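Local coordinates for protein VP5 (Halorubrum pleomorphic virus 2, PDB 6QGI) that is the envelope protein of a haloarchaeal pleomorphic virus and probably mediates fusion of viral and host membranes, at residues N294-T306 against T313-D325. Sequence-based numbering, arbitrary orientation.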
loop_
_atom_site.group_PDB
_atom_site.type_symbol
_atom_site.label_atom_id
_atom_site.label_comp_id
_atom_site.label_asym_id
_atom_site.label_seq_id
_atom_site.Cartn_x
_atom_site.Cartn_y
_atom_site.Cartn_z
ATOM N N ASN A 294 -0.462 -3.468 -15.020
ATOM C CA ASN A 294 -1.642 -3.779 -15.828
ATOM C C ASN A 294 -2.901 -4.062 -14.971
ATOM O O ASN A 294 -3.625 -5.042 -15.188
ATOM C CB ASN A 294 -1.336 -4.944 -16.773
ATOM C CG ASN A 294 -2.307 -5.074 -17.907
ATOM O OD1 ASN A 294 -2.656 -4.092 -18.575
ATOM N ND2 ASN A 294 -2.765 -6.297 -18.135
ATOM N N VAL A 295 -3.163 -3.174 -14.013
ATOM C CA VAL A 295 -4.333 -3.277 -13.146
ATOM C C VAL A 295 -5.475 -2.534 -13.865
ATOM O O VAL A 295 -5.266 -1.376 -14.224
ATOM C CB VAL A 295 -4.021 -2.726 -11.721
ATOM C CG1 VAL A 295 -5.274 -2.648 -10.857
ATOM C CG2 VAL A 295 -2.947 -3.565 -11.030
ATOM N N PRO A 296 -6.647 -3.172 -14.146
ATOM C CA PRO A 296 -7.735 -2.451 -14.849
ATOM C C PRO A 296 -8.012 -1.076 -14.235
ATOM O O PRO A 296 -8.095 -0.953 -13.010
ATOM C CB PRO A 296 -8.933 -3.387 -14.709
ATOM C CG PRO A 296 -8.331 -4.736 -14.576
ATOM C CD PRO A 296 -7.032 -4.567 -13.846
ATOM N N VAL A 297 -8.041 -0.031 -15.080
ATOM C CA VAL A 297 -8.204 1.358 -14.643
ATOM C C VAL A 297 -9.266 2.084 -15.478
ATOM O O VAL A 297 -9.435 1.793 -16.664
ATOM C CB VAL A 297 -6.837 2.123 -14.730
ATOM C CG1 VAL A 297 -7.003 3.618 -14.508
ATOM C CG2 VAL A 297 -5.807 1.575 -13.751
ATOM N N ASP A 298 -9.943 3.064 -14.854
ATOM C CA ASP A 298 -10.864 3.970 -15.517
ATOM C C ASP A 298 -10.281 5.374 -15.390
ATOM O O ASP A 298 -10.590 6.114 -14.448
ATOM C CB ASP A 298 -12.301 3.879 -14.975
ATOM C CG ASP A 298 -13.338 4.659 -15.781
ATOM O OD1 ASP A 298 -12.950 5.603 -16.509
ATOM O OD2 ASP A 298 -14.528 4.328 -15.686
ATOM N N ALA A 299 -9.404 5.712 -16.341
ATOM C CA ALA A 299 -8.717 6.993 -16.442
ATOM C C ALA A 299 -9.635 8.097 -16.976
ATOM O O ALA A 299 -9.416 9.270 -16.673
ATOM C CB ALA A 299 -7.518 6.844 -17.364
ATOM N N GLU A 300 -10.651 7.720 -17.777
ATOM C CA GLU A 300 -11.554 8.643 -18.460
ATOM C C GLU A 300 -12.799 9.071 -17.671
ATOM O O GLU A 300 -13.507 9.960 -18.146
ATOM C CB GLU A 300 -11.997 8.052 -19.807
ATOM C CG GLU A 300 -11.180 8.558 -20.988
ATOM C CD GLU A 300 -11.135 10.063 -21.209
ATOM O OE1 GLU A 300 -12.177 10.736 -21.024
ATOM O OE2 GLU A 300 -10.051 10.568 -21.580
ATOM N N ARG A 301 -13.074 8.482 -16.494
ATOM C CA ARG A 301 -14.257 8.888 -15.736
ATOM C C ARG A 301 -13.910 9.302 -14.309
ATOM O O ARG A 301 -13.579 8.459 -13.470
ATOM C CB ARG A 301 -15.340 7.801 -15.745
ATOM C CG ARG A 301 -16.252 7.889 -16.961
ATOM C CD ARG A 301 -16.611 6.521 -17.504
ATOM N NE ARG A 301 -15.464 5.893 -18.164
ATOM C CZ ARG A 301 -15.464 5.458 -19.418
ATOM N NH1 ARG A 301 -14.367 4.915 -19.934
ATOM N NH2 ARG A 301 -16.557 5.548 -20.164
ATOM N N GLU A 302 -13.983 10.620 -14.052
ATOM C CA GLU A 302 -13.734 11.214 -12.744
ATOM C C GLU A 302 -14.980 11.035 -11.896
ATOM O O GLU A 302 -16.087 11.385 -12.321
ATOM C CB GLU A 302 -13.342 12.697 -12.860
ATOM C CG GLU A 302 -12.688 13.249 -11.602
ATOM C CD GLU A 302 -12.631 14.761 -11.510
ATOM O OE1 GLU A 302 -11.792 15.372 -12.210
ATOM O OE2 GLU A 302 -13.419 15.336 -10.725
ATOM N N ALA A 303 -14.797 10.458 -10.708
ATOM C CA ALA A 303 -15.886 10.191 -9.788
ATOM C C ALA A 303 -15.678 10.888 -8.467
ATOM O O ALA A 303 -14.577 10.839 -7.912
ATOM C CB ALA A 303 -16.009 8.698 -9.559
ATOM N N THR A 304 -16.734 11.543 -7.964
ATOM C CA THR A 304 -16.725 12.187 -6.654
ATOM C C THR A 304 -17.357 11.169 -5.700
ATOM O O THR A 304 -18.472 10.701 -5.952
ATOM C CB THR A 304 -17.422 13.564 -6.681
ATOM O OG1 THR A 304 -18.778 13.407 -7.100
ATOM C CG2 THR A 304 -16.712 14.568 -7.583
ATOM N N ILE A 305 -16.607 10.752 -4.668
ATOM C CA ILE A 305 -17.067 9.740 -3.710
ATOM C C ILE A 305 -17.279 10.343 -2.321
ATOM O O ILE A 305 -16.668 11.355 -1.982
ATOM C CB ILE A 305 -16.109 8.510 -3.635
ATOM C CG1 ILE A 305 -14.656 8.912 -3.255
ATOM C CG2 ILE A 305 -16.160 7.698 -4.926
ATOM C CD1 ILE A 305 -13.779 7.801 -2.679
ATOM N N THR A 306 -18.147 9.709 -1.525
ATOM C CA THR A 306 -18.395 10.082 -0.140
ATOM C C THR A 306 -18.112 8.852 0.694
ATOM O O THR A 306 -18.787 7.836 0.520
ATOM C CB THR A 306 -19.824 10.642 0.071
ATOM O OG1 THR A 306 -19.940 11.887 -0.609
ATOM C CG2 THR A 306 -20.165 10.858 1.549
ATOM N N THR A 313 -15.700 13.889 1.193
ATOM C CA THR A 313 -15.904 13.941 -0.260
ATOM C C THR A 313 -14.558 14.109 -0.962
ATOM O O THR A 313 -13.751 14.951 -0.557
ATOM C CB THR A 313 -16.898 15.046 -0.658
ATOM O OG1 THR A 313 -16.508 16.279 -0.053
ATOM C CG2 THR A 313 -18.331 14.711 -0.282
ATOM N N LEU A 314 -14.316 13.298 -2.011
ATOM C CA LEU A 314 -13.048 13.294 -2.738
ATOM C C LEU A 314 -13.233 12.974 -4.242
ATOM O O LEU A 314 -13.752 11.904 -4.579
ATOM C CB LEU A 314 -12.103 12.264 -2.068
ATOM C CG LEU A 314 -10.653 12.160 -2.544
ATOM C CD1 LEU A 314 -9.861 13.437 -2.250
ATOM C CD2 LEU A 314 -9.968 10.987 -1.889
ATOM N N PRO A 315 -12.783 13.872 -5.157
ATOM C CA PRO A 315 -12.907 13.581 -6.597
ATOM C C PRO A 315 -11.682 12.834 -7.147
ATOM O O PRO A 315 -10.546 13.241 -6.901
ATOM C CB PRO A 315 -13.039 14.973 -7.226
ATOM C CG PRO A 315 -12.453 15.936 -6.204
ATOM C CD PRO A 315 -12.154 15.191 -4.932
ATOM N N GLY A 316 -11.914 11.764 -7.899
ATOM C CA GLY A 316 -10.818 10.991 -8.473
ATOM C C GLY A 316 -11.205 9.842 -9.379
ATOM O O GLY A 316 -12.387 9.578 -9.610
ATOM N N THR A 317 -10.185 9.155 -9.904
ATOM C CA THR A 317 -10.342 8.025 -10.821
ATOM C C THR A 317 -10.132 6.696 -10.096
ATOM O O THR A 317 -9.357 6.614 -9.135
ATOM C CB THR A 317 -9.389 8.158 -12.017
ATOM O OG1 THR A 317 -8.079 8.473 -11.544
ATOM C CG2 THR A 317 -9.853 9.210 -13.023
ATOM N N PHE A 318 -10.830 5.654 -10.582
ATOM C CA PHE A 318 -10.804 4.303 -10.037
ATOM C C PHE A 318 -9.881 3.353 -10.784
ATOM O O PHE A 318 -9.683 3.450 -12.001
ATOM C CB PHE A 318 -12.208 3.686 -10.046
ATOM C CG PHE A 318 -13.158 4.165 -8.982
ATOM C CD1 PHE A 318 -13.043 3.717 -7.672
ATOM C CD2 PHE A 318 -14.220 5.000 -9.304
ATOM C CE1 PHE A 318 -13.952 4.130 -6.694
ATOM C CE2 PHE A 318 -15.128 5.409 -8.328
ATOM C CZ PHE A 318 -14.987 4.972 -7.031
ATOM N N ALA A 319 -9.360 2.396 -10.016
ATOM C CA ALA A 319 -8.539 1.282 -10.451
ATOM C C ALA A 319 -9.039 0.054 -9.721
ATOM O O ALA A 319 -9.287 0.117 -8.511
ATOM C CB ALA A 319 -7.071 1.547 -10.150
ATOM N N LEU A 320 -9.286 -1.028 -10.458
ATOM C CA LEU A 320 -9.770 -2.266 -9.862
ATOM C C LEU A 320 -8.828 -3.390 -10.201
ATOM O O LEU A 320 -8.474 -3.533 -11.371
ATOM C CB LEU A 320 -11.183 -2.605 -10.375
ATOM C CG LEU A 320 -12.374 -1.724 -9.966
ATOM C CD1 LEU A 320 -13.652 -2.350 -10.430
ATOM C CD2 LEU A 320 -12.509 -1.605 -8.473
ATOM N N THR A 321 -8.421 -4.190 -9.192
ATOM C CA THR A 321 -7.556 -5.357 -9.417
ATOM C C THR A 321 -8.383 -6.414 -10.163
ATOM O O THR A 321 -7.873 -7.104 -11.048
ATOM C CB THR A 321 -6.985 -5.903 -8.104
ATOM O OG1 THR A 321 -8.058 -6.376 -7.303
ATOM C CG2 THR A 321 -6.159 -4.882 -7.339
ATOM N N ASP A 322 -9.675 -6.504 -9.807
ATOM C CA ASP A 322 -10.646 -7.406 -10.401
ATOM C C ASP A 322 -11.847 -6.592 -10.897
ATOM O O ASP A 322 -12.711 -6.213 -10.098
ATOM C CB ASP A 322 -11.069 -8.471 -9.372
ATOM C CG ASP A 322 -11.793 -9.673 -9.936
ATOM O OD1 ASP A 322 -12.181 -9.633 -11.126
ATOM O OD2 ASP A 322 -11.966 -10.659 -9.194
ATOM N N ALA A 323 -11.897 -6.322 -12.218
ATOM C CA ALA A 323 -12.964 -5.536 -12.847
ATOM C C ALA A 323 -14.345 -6.211 -12.720
ATOM O O ALA A 323 -15.351 -5.617 -13.112
ATOM C CB ALA A 323 -12.629 -5.278 -14.303
ATOM N N SER A 324 -14.382 -7.446 -12.150
ATOM C CA SER A 324 -15.578 -8.257 -11.866
ATOM C C SER A 324 -16.416 -7.586 -10.787
ATOM O O SER A 324 -17.636 -7.737 -10.758
ATOM C CB SER A 324 -15.174 -9.658 -11.430
ATOM O OG SER A 324 -16.294 -10.486 -11.175
ATOM N N ASP A 325 -15.753 -6.826 -9.905
ATOM C CA ASP A 325 -16.382 -6.008 -8.867
ATOM C C ASP A 325 -17.138 -4.883 -9.558
ATOM O O ASP A 325 -18.239 -4.516 -9.135
ATOM C CB ASP A 325 -15.318 -5.461 -7.902
ATOM C CG ASP A 325 -14.428 -6.508 -7.253
ATOM O OD1 ASP A 325 -14.741 -7.706 -7.364
ATOM O OD2 ASP A 325 -13.419 -6.125 -6.632
HETATM O O HOH W 1 -12.873 5.894 -12.440
#
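Ala303 and Gly316 exchange two backbone hydrogen bonds, and Ile305 and Leu314 do the same further along this antiparallel beta hairpin. The ladder breaks at a corner near Glu300. Beyond it, Asp298 N donates almost straight to Phe318 O (2.9 Å, 175°), and Leu320 N donates to Pro296 O. One water fills the break: it donates to Asp298 O and Arg301 O and accepts from Phe318 N at 2.8 Å.

Ala303, Ile305 and Phe318 form one apolar face. Phe318 CE2 meets Ala303 CB, and CZ meets Ile305 CG2 at 3.6 Å; Phe345 packs edge-to-face with the same ring. Ile305 chi1 (58°) sets CG1 between its own N and carbonyl carbon, and CG1 touches Leu314 O at 3.4 Å. On the other face Thr304 CG2 packs on Pro315 CB and, past the corner, Val297 CG2 meets Ala319 CB.

Charge pairing stays within 294-306. Arg301 NE donates to Asp298 OD1 in a salt bridge (3.0 Å, 178°), meeting its syn side with OD1 in the guanidinium plane, while Ser461 N holds OD2.

Strand 313-320 thus pairs with both arms by direct backbone bonds, and at the corner a shared water stands in for them.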